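Local coordinates for protein magnesium transporter MgtE (Enterococcus faecalis, PDB 2OUX) that probably carries magnesium ions across the cell membrane as a homodimer, its cytosolic part, the piece in this crystal, binding magnesium ions, at residues Q44-Y55 with N74-M84; P86-A94 with A114-S122. All coordinates share one frame; numbering follows the deposited sequence.

How the contacts relate
Both contacts lie in the helical N domain of the cytosolic part of MgtE, with their centres about 17 Å apart, and they follow in series along the chain: contact 1 closes at M84 before contact 2 opens at P86. Helices 79-83 and 86-93 are consecutive, so the chain passes directly from one interface into the other. The two also touch: the side chain of M84 meets A89, and Y55 O probably accepts a hydrogen bond from Y88 OH at 3.2 Å. Together they join helix 48-57 to helix 79-83 and helix 86-93 to helix 110-118, within the domain that contributes E72, D99 and D103 to magnesium binding.

Contact 1 (Q44-Y55 with N74-M84); sequences QSLDEKDRQHLY and NENMKDYLAEM
In the all-helical N domain of MgtE, helix 48-57 receives E83 as a knob from the short helix 79-83, in a hole lined by E48, R51, Q52 and Y55. The axes of 48-55 and 79-83 come within 11.3 Å, crossing at -60°. The E83 carboxylate is gripped by two side chains. Its OE1 forms a salt bridge with R51 NH1 at 2.8 Å, the guanidinium and carboxylate lying nearly coplanar; a weak second bond runs from NH1 to OE2. R51 reaches it with CG anti to its own carbonyl carbon (chi1 -64°) and a bend farther out, at chi3. Y55 OH donates to OE2 at 2.7 Å, meeting it on the anti side and somewhat out of the carboxylate plane, and its hydroxyl also pairs with Y43. E48 OE2 is 4.3 Å from E83 OE1, a like charge that R51 probably offsets. The backbone of E83 is held too: Q52 NE2 donates to E83 O at 3.2 Å, almost straight but from above the carbonyl plane.

Two aromatic rings pack beside this polar centre. M84 CG lies over the middle of one face of the Y55 ring, 3.9 Å from its centroid, with SE farther off above the same face in a Met-aromatic contact. R51 meets Y80 differently: CE1 of Y80 lies over one face of the R51 guanidinium, offset toward its rim and 3.6 Å from R51 NE, while NE lies at the edge of the Y80 ring, the two planes 80° apart. N76 ND2 lies over the same guanidinium face.

Beyond the pair, the Y80 ring meets that of Y43, Y55 leans on L63 of helix 60-67, and M84 reaches M92 of helix 86-93.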
# COMPACT_ATOMS: atom_id res chain seq x y z
N GLN A 44 -11.63 -10.55 -20.88
CA GLN A 44 -11.25 -9.83 -22.10
C GLN A 44 -10.80 -10.77 -23.22
O GLN A 44 -10.42 -10.31 -24.29
CB GLN A 44 -10.16 -8.81 -21.78
CG GLN A 44 -10.66 -7.62 -20.97
CD GLN A 44 -9.55 -6.68 -20.55
OE1 GLN A 44 -8.90 -6.04 -21.38
NE2 GLN A 44 -9.32 -6.59 -19.24
N SER A 45 -10.83 -12.07 -22.96
CA SER A 45 -10.43 -13.04 -23.97
C SER A 45 -11.68 -13.65 -24.60
O SER A 45 -11.65 -14.11 -25.74
CB SER A 45 -9.59 -14.16 -23.34
OG SER A 45 -10.40 -15.02 -22.56
N LEU A 46 -12.77 -13.64 -23.85
CA LEU A 46 -14.03 -14.22 -24.30
C LEU A 46 -14.66 -13.52 -25.50
O LEU A 46 -14.53 -12.30 -25.66
CB LEU A 46 -15.06 -14.21 -23.16
CG LEU A 46 -14.60 -14.72 -21.79
CD1 LEU A 46 -15.80 -14.80 -20.86
CD2 LEU A 46 -13.96 -16.09 -21.95
N ASP A 47 -15.33 -14.31 -26.34
CA ASP A 47 -16.03 -13.78 -27.50
C ASP A 47 -17.32 -13.19 -26.96
O ASP A 47 -17.62 -13.35 -25.78
CB ASP A 47 -16.30 -14.90 -28.53
CG ASP A 47 -17.07 -16.08 -27.93
OD1 ASP A 47 -16.76 -17.24 -28.32
OD2 ASP A 47 -17.99 -15.87 -27.10
N GLU A 48 -18.09 -12.51 -27.79
CA GLU A 48 -19.33 -11.91 -27.32
C GLU A 48 -20.31 -12.91 -26.72
O GLU A 48 -21.06 -12.58 -25.81
CB GLU A 48 -20.00 -11.15 -28.46
CG GLU A 48 -21.45 -10.79 -28.16
CD GLU A 48 -22.08 -9.98 -29.27
OE1 GLU A 48 -21.93 -10.37 -30.46
OE2 GLU A 48 -22.75 -8.96 -28.96
N LYS A 49 -20.30 -14.13 -27.24
CA LYS A 49 -21.21 -15.16 -26.76
C LYS A 49 -20.92 -15.54 -25.31
O LYS A 49 -21.81 -15.53 -24.46
CB LYS A 49 -21.10 -16.40 -27.66
CG LYS A 49 -21.28 -16.09 -29.13
CD LYS A 49 -21.01 -17.31 -30.02
CE LYS A 49 -22.12 -18.34 -29.94
NZ LYS A 49 -21.90 -19.47 -30.91
N ASP A 50 -19.66 -15.87 -25.03
CA ASP A 50 -19.27 -16.26 -23.68
C ASP A 50 -19.41 -15.12 -22.67
O ASP A 50 -19.67 -15.36 -21.49
CB ASP A 50 -17.85 -16.81 -23.70
CG ASP A 50 -17.72 -18.05 -24.57
OD1 ASP A 50 -18.58 -18.94 -24.47
OD2 ASP A 50 -16.75 -18.14 -25.35
N ARG A 51 -19.27 -13.87 -23.11
CA ARG A 51 -19.42 -12.74 -22.19
C ARG A 51 -20.84 -12.74 -21.66
O ARG A 51 -21.08 -12.52 -20.48
CB ARG A 51 -19.16 -11.40 -22.88
CG ARG A 51 -17.76 -11.18 -23.40
CD ARG A 51 -17.59 -9.73 -23.83
NE ARG A 51 -16.64 -9.60 -24.93
CZ ARG A 51 -16.95 -9.13 -26.13
NH1 ARG A 51 -18.19 -8.74 -26.39
NH2 ARG A 51 -16.02 -9.06 -27.07
N GLN A 52 -21.79 -12.99 -22.56
CA GLN A 52 -23.20 -13.02 -22.21
C GLN A 52 -23.49 -14.03 -21.10
O GLN A 52 -24.18 -13.71 -20.13
CB GLN A 52 -24.04 -13.34 -23.45
CG GLN A 52 -24.15 -12.18 -24.44
CD GLN A 52 -24.72 -10.92 -23.80
OE1 GLN A 52 -25.57 -11.00 -22.91
NE2 GLN A 52 -24.28 -9.76 -24.26
N HIS A 53 -22.97 -15.25 -21.26
CA HIS A 53 -23.17 -16.29 -20.25
C HIS A 53 -22.63 -15.78 -18.94
O HIS A 53 -23.25 -15.92 -17.89
CB HIS A 53 -22.41 -17.57 -20.61
CG HIS A 53 -22.97 -18.30 -21.77
ND1 HIS A 53 -24.24 -18.83 -21.79
CD2 HIS A 53 -22.42 -18.62 -22.98
CE1 HIS A 53 -24.46 -19.44 -22.94
NE2 HIS A 53 -23.37 -19.32 -23.68
N LEU A 54 -21.44 -15.18 -19.02
CA LEU A 54 -20.77 -14.66 -17.84
C LEU A 54 -21.63 -13.66 -17.08
O LEU A 54 -21.62 -13.65 -15.85
CB LEU A 54 -19.43 -14.05 -18.24
CG LEU A 54 -18.53 -13.58 -17.11
CD1 LEU A 54 -17.11 -13.53 -17.58
CD2 LEU A 54 -19.00 -12.23 -16.62
N TYR A 55 -22.38 -12.84 -17.81
CA TYR A 55 -23.26 -11.85 -17.17
C TYR A 55 -24.38 -12.56 -16.42
O TYR A 55 -24.93 -12.03 -15.46
CB TYR A 55 -23.88 -10.92 -18.23
CG TYR A 55 -22.86 -10.12 -19.02
CD1 TYR A 55 -23.04 -9.88 -20.39
CD2 TYR A 55 -21.71 -9.61 -18.41
CE1 TYR A 55 -22.10 -9.16 -21.12
CE2 TYR A 55 -20.77 -8.88 -19.14
CZ TYR A 55 -20.96 -8.66 -20.49
OH TYR A 55 -20.02 -7.95 -21.20
N ASN A 74 -9.58 1.01 -22.38
CA ASN A 74 -9.61 -0.22 -23.15
C ASN A 74 -10.05 0.12 -24.57
O ASN A 74 -9.37 -0.17 -25.55
CB ASN A 74 -10.65 -1.15 -22.53
CG ASN A 74 -10.61 -2.57 -23.09
OD1 ASN A 74 -9.69 -3.33 -22.79
ND2 ASN A 74 -11.61 -2.92 -23.88
N GLU A 75 -11.23 0.74 -24.63
CA GLU A 75 -11.88 1.22 -25.84
C GLU A 75 -12.95 0.27 -26.33
O GLU A 75 -13.84 0.68 -27.09
CB GLU A 75 -10.88 1.54 -26.95
CG GLU A 75 -11.39 2.67 -27.86
CD GLU A 75 -10.29 3.31 -28.67
OE1 GLU A 75 -9.61 2.57 -29.40
OE2 GLU A 75 -10.11 4.55 -28.56
N ASN A 76 -12.88 -0.98 -25.89
CA ASN A 76 -13.91 -1.92 -26.28
C ASN A 76 -15.01 -1.73 -25.25
O ASN A 76 -15.96 -2.52 -25.19
CB ASN A 76 -13.44 -3.38 -26.32
CG ASN A 76 -14.46 -4.29 -27.01
OD1 ASN A 76 -14.73 -4.15 -28.20
ND2 ASN A 76 -15.06 -5.20 -26.24
N MSE A 77 -14.87 -0.66 -24.45
CA MSE A 77 -15.90 -0.36 -23.45
C MSE A 77 -17.04 0.01 -24.37
O MSE A 77 -17.14 -0.53 -25.47
CB MSE A 77 -15.55 0.83 -22.54
CG MSE A 77 -14.36 0.63 -21.58
SE MSE A 77 -14.63 -0.64 -20.13
CE MSE A 77 -13.16 -1.80 -20.57
N LYS A 78 -17.88 0.95 -23.96
CA LYS A 78 -18.99 1.33 -24.82
C LYS A 78 -19.85 0.09 -25.13
O LYS A 78 -20.97 -0.03 -24.62
CB LYS A 78 -18.47 1.95 -26.12
CG LYS A 78 -17.86 3.34 -25.97
CD LYS A 78 -17.52 3.97 -27.32
CE LYS A 78 -16.90 5.35 -27.12
NZ LYS A 78 -16.50 5.98 -28.40
N ASP A 79 -19.33 -0.81 -25.96
CA ASP A 79 -20.08 -2.02 -26.28
C ASP A 79 -20.09 -3.09 -25.20
O ASP A 79 -21.00 -3.92 -25.18
CB ASP A 79 -19.65 -2.63 -27.63
CG ASP A 79 -18.22 -2.32 -27.99
OD1 ASP A 79 -17.34 -2.47 -27.12
OD2 ASP A 79 -17.97 -1.94 -29.15
N TYR A 80 -19.09 -3.12 -24.30
CA TYR A 80 -19.15 -4.11 -23.22
C TYR A 80 -20.43 -3.75 -22.49
O TYR A 80 -21.28 -4.60 -22.21
CB TYR A 80 -18.01 -3.97 -22.21
CG TYR A 80 -16.70 -4.64 -22.59
CD1 TYR A 80 -16.68 -5.87 -23.24
CD2 TYR A 80 -15.48 -4.04 -22.26
CE1 TYR A 80 -15.47 -6.50 -23.55
CE2 TYR A 80 -14.27 -4.66 -22.56
CZ TYR A 80 -14.27 -5.88 -23.21
OH TYR A 80 -13.07 -6.49 -23.50
N LEU A 81 -20.57 -2.46 -22.19
CA LEU A 81 -21.75 -1.97 -21.49
C LEU A 81 -23.01 -2.06 -22.35
O LEU A 81 -24.09 -2.36 -21.83
CB LEU A 81 -21.52 -0.52 -21.05
CG LEU A 81 -20.31 -0.21 -20.17
CD1 LEU A 81 -20.67 0.98 -19.28
CD2 LEU A 81 -19.93 -1.40 -19.31
N ALA A 82 -22.88 -1.78 -23.64
CA ALA A 82 -24.02 -1.82 -24.55
C ALA A 82 -24.66 -3.21 -24.59
O ALA A 82 -25.88 -3.33 -24.48
CB ALA A 82 -23.58 -1.42 -25.95
N GLU A 83 -23.83 -4.25 -24.74
CA GLU A 83 -24.34 -5.62 -24.80
C GLU A 83 -25.04 -6.03 -23.51
O GLU A 83 -25.79 -7.00 -23.48
CB GLU A 83 -23.20 -6.59 -25.12
CG GLU A 83 -22.06 -6.61 -24.12
CD GLU A 83 -20.86 -7.41 -24.61
OE1 GLU A 83 -20.46 -7.24 -25.78
OE2 GLU A 83 -20.30 -8.21 -23.83
N MSE A 84 -24.81 -5.28 -22.44
CA MSE A 84 -25.45 -5.58 -21.16
C MSE A 84 -26.83 -4.97 -21.11
O MSE A 84 -27.09 -3.96 -21.77
CB MSE A 84 -24.63 -5.01 -20.00
CG MSE A 84 -23.44 -5.84 -19.55
SE MSE A 84 -22.25 -4.79 -18.42
CE MSE A 84 -23.32 -4.60 -16.87

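Contact 2 (P86-A94 with A114-S122); sequences PSYAADMLA and AKYLSLLSS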
# COMPACT_ATOMS: atom_id res chain seq x y z
N PRO A 86 -29.30 -2.60 -19.96
CA PRO A 86 -29.17 -1.29 -19.32
C PRO A 86 -29.31 -1.33 -17.80
O PRO A 86 -28.50 -0.74 -17.09
CB PRO A 86 -30.27 -0.48 -19.99
CG PRO A 86 -30.21 -0.98 -21.40
CD PRO A 86 -30.07 -2.49 -21.22
N SER A 87 -30.33 -2.02 -17.30
CA SER A 87 -30.53 -2.10 -15.86
C SER A 87 -29.36 -2.80 -15.17
O SER A 87 -28.92 -2.38 -14.11
CB SER A 87 -31.83 -2.84 -15.55
OG SER A 87 -31.79 -4.15 -16.09
N TYR A 88 -28.87 -3.87 -15.79
CA TYR A 88 -27.76 -4.63 -15.24
C TYR A 88 -26.50 -3.76 -15.21
O TYR A 88 -25.78 -3.72 -14.21
CB TYR A 88 -27.52 -5.88 -16.09
CG TYR A 88 -26.45 -6.81 -15.57
CD1 TYR A 88 -26.68 -7.67 -14.49
CD2 TYR A 88 -25.20 -6.88 -16.19
CE1 TYR A 88 -25.70 -8.56 -14.05
CE2 TYR A 88 -24.22 -7.75 -15.76
CZ TYR A 88 -24.47 -8.60 -14.69
OH TYR A 88 -23.49 -9.48 -14.29
N ALA A 89 -26.23 -3.07 -16.32
CA ALA A 89 -25.06 -2.20 -16.42
C ALA A 89 -25.09 -1.13 -15.33
O ALA A 89 -24.09 -0.90 -14.64
CB ALA A 89 -25.00 -1.54 -17.81
N ALA A 90 -26.24 -0.48 -15.18
CA ALA A 90 -26.39 0.57 -14.19
C ALA A 90 -26.08 0.05 -12.78
O ALA A 90 -25.35 0.69 -12.02
CB ALA A 90 -27.81 1.14 -14.25
N ASP A 91 -26.64 -1.10 -12.42
CA ASP A 91 -26.40 -1.65 -11.10
C ASP A 91 -24.91 -1.93 -10.88
O ASP A 91 -24.39 -1.79 -9.77
CB ASP A 91 -27.19 -2.95 -10.91
CG ASP A 91 -28.68 -2.72 -10.86
OD1 ASP A 91 -29.08 -1.59 -10.50
OD2 ASP A 91 -29.45 -3.66 -11.15
N MSE A 92 -24.25 -2.33 -11.96
CA MSE A 92 -22.83 -2.65 -11.93
C MSE A 92 -22.00 -1.38 -11.77
O MSE A 92 -20.99 -1.38 -11.06
CB MSE A 92 -22.46 -3.41 -13.21
CG MSE A 92 -21.05 -3.98 -13.23
SE MSE A 92 -19.72 -2.69 -13.78
CE MSE A 92 -19.54 -3.24 -15.63
N LEU A 93 -22.43 -0.30 -12.42
CA LEU A 93 -21.71 0.97 -12.32
C LEU A 93 -21.85 1.50 -10.90
O LEU A 93 -20.93 2.09 -10.35
CB LEU A 93 -22.26 2.01 -13.31
CG LEU A 93 -21.84 1.89 -14.78
CD1 LEU A 93 -22.81 2.69 -15.65
CD2 LEU A 93 -20.40 2.39 -14.96
N ALA A 94 -23.02 1.25 -10.31
CA ALA A 94 -23.31 1.70 -8.95
C ALA A 94 -22.54 0.90 -7.89
O ALA A 94 -22.46 1.32 -6.74
CB ALA A 94 -24.80 1.60 -8.68
N ALA A 114 -25.44 9.60 -19.85
CA ALA A 114 -26.65 10.11 -19.22
C ALA A 114 -27.68 9.01 -19.05
O ALA A 114 -28.38 8.95 -18.03
CB ALA A 114 -27.24 11.24 -20.06
N LYS A 115 -27.78 8.13 -20.04
CA LYS A 115 -28.74 7.04 -19.99
C LYS A 115 -28.49 6.11 -18.80
O LYS A 115 -29.42 5.80 -18.05
CB LYS A 115 -28.73 6.26 -21.32
CG LYS A 115 -27.82 5.05 -21.34
CD LYS A 115 -28.63 3.75 -21.31
CE LYS A 115 -29.18 3.42 -22.68
NZ LYS A 115 -28.08 3.25 -23.69
N TYR A 116 -27.24 5.67 -18.62
CA TYR A 116 -26.92 4.78 -17.50
C TYR A 116 -27.10 5.53 -16.20
O TYR A 116 -27.60 4.99 -15.22
CB TYR A 116 -25.48 4.28 -17.60
CG TYR A 116 -25.22 3.38 -18.79
CD1 TYR A 116 -26.02 2.26 -19.03
CD2 TYR A 116 -24.19 3.67 -19.68
CE1 TYR A 116 -25.78 1.44 -20.14
CE2 TYR A 116 -23.95 2.85 -20.79
CZ TYR A 116 -24.76 1.74 -21.01
OH TYR A 116 -24.54 0.96 -22.12
N LEU A 117 -26.68 6.79 -16.21
CA LEU A 117 -26.78 7.64 -15.04
C LEU A 117 -28.24 7.85 -14.67
O LEU A 117 -28.59 7.97 -13.50
CB LEU A 117 -26.11 8.98 -15.35
CG LEU A 117 -25.69 9.90 -14.21
CD1 LEU A 117 -24.86 9.14 -13.18
CD2 LEU A 117 -24.90 11.05 -14.80
N SER A 118 -29.11 7.88 -15.68
CA SER A 118 -30.53 8.07 -15.44
C SER A 118 -31.14 6.84 -14.78
O SER A 118 -32.08 6.95 -13.99
CB SER A 118 -31.26 8.34 -16.76
OG SER A 118 -31.32 7.17 -17.56
N LEU A 119 -30.59 5.67 -15.09
CA LEU A 119 -31.08 4.41 -14.53
C LEU A 119 -30.79 4.23 -13.05
O LEU A 119 -31.25 3.25 -12.44
CB LEU A 119 -30.48 3.24 -15.32
CG LEU A 119 -30.84 3.21 -16.81
CD1 LEU A 119 -30.01 2.17 -17.54
CD2 LEU A 119 -32.32 2.90 -16.96
N LEU A 120 -30.04 5.16 -12.46
CA LEU A 120 -29.68 5.07 -11.04
C LEU A 120 -30.53 5.96 -10.16
O LEU A 120 -30.93 7.06 -10.55
CB LEU A 120 -28.22 5.46 -10.84
CG LEU A 120 -27.12 4.67 -11.54
CD1 LEU A 120 -25.77 5.21 -11.08
CD2 LEU A 120 -27.23 3.19 -11.22
N SER A 121 -30.79 5.50 -8.94
CA SER A 121 -31.57 6.27 -7.98
C SER A 121 -30.71 7.45 -7.52
O SER A 121 -29.56 7.60 -7.95
CB SER A 121 -31.94 5.42 -6.77
OG SER A 121 -30.89 5.37 -5.82
N SER A 122 -31.27 8.27 -6.64
CA SER A 122 -30.55 9.43 -6.13
C SER A 122 -29.35 9.03 -5.28
O SER A 122 -28.26 9.59 -5.43
CB SER A 122 -31.50 10.30 -5.31
OG SER A 122 -30.85 11.48 -4.87
O HOH W 1 -30.30 0.98 -10.71
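Apolar packing makes up most of the interface between P86-A94 and A114-S122, where helices 86-93 and 114-118 of the N domain cross steeply, at -78°, with their axes 9.1 Å apart. The small side chain of A90 lies at the centre, and it allows a close approach: its CA comes 5.4 Å from that of Y116. A90 CB touches L119 CB at 3.6 Å on one hand and L120 CD2 on the other. The latter methyl also reaches A94 CB, one turn farther along helix 86-93, so a single branch of L120 bridges two alanines; it presses closest on the backbone, 3.2 Å from A90 O. L119 extends its own CD1 to P86 CB at the start of the helix and packs likewise against a carbonyl oxygen, with CD1 3.3 Å from P86 O. Its CG stands beside the backbone N (chi1 -61°), which directs this branch along the first turn while CB remains against A90.

Y116 packs against the buried side of helix 86-93. L93 CD1 packs on Y116 CB at 3.7 Å, the two side chains crossing at about a right angle, and A89 CB approaches the same tyrosine at CE1 and CD1. Y116 is therefore held at both its base and its ring by successive turns of helix 86-93.

Polar links are few. No direct hydrogen bond joins the segments, but a water may bridge them, lying 2.9 Å from D91 OD1 and 3.0 Å from L119 O.

Within the fold, Y116 also rests on L81 of helix 79-83, and L93 packs on L104 and L105 of helix 98-107. Y88 and M92 reach helix 60-67, which places helix 86-93 between that helix and helix 110-118.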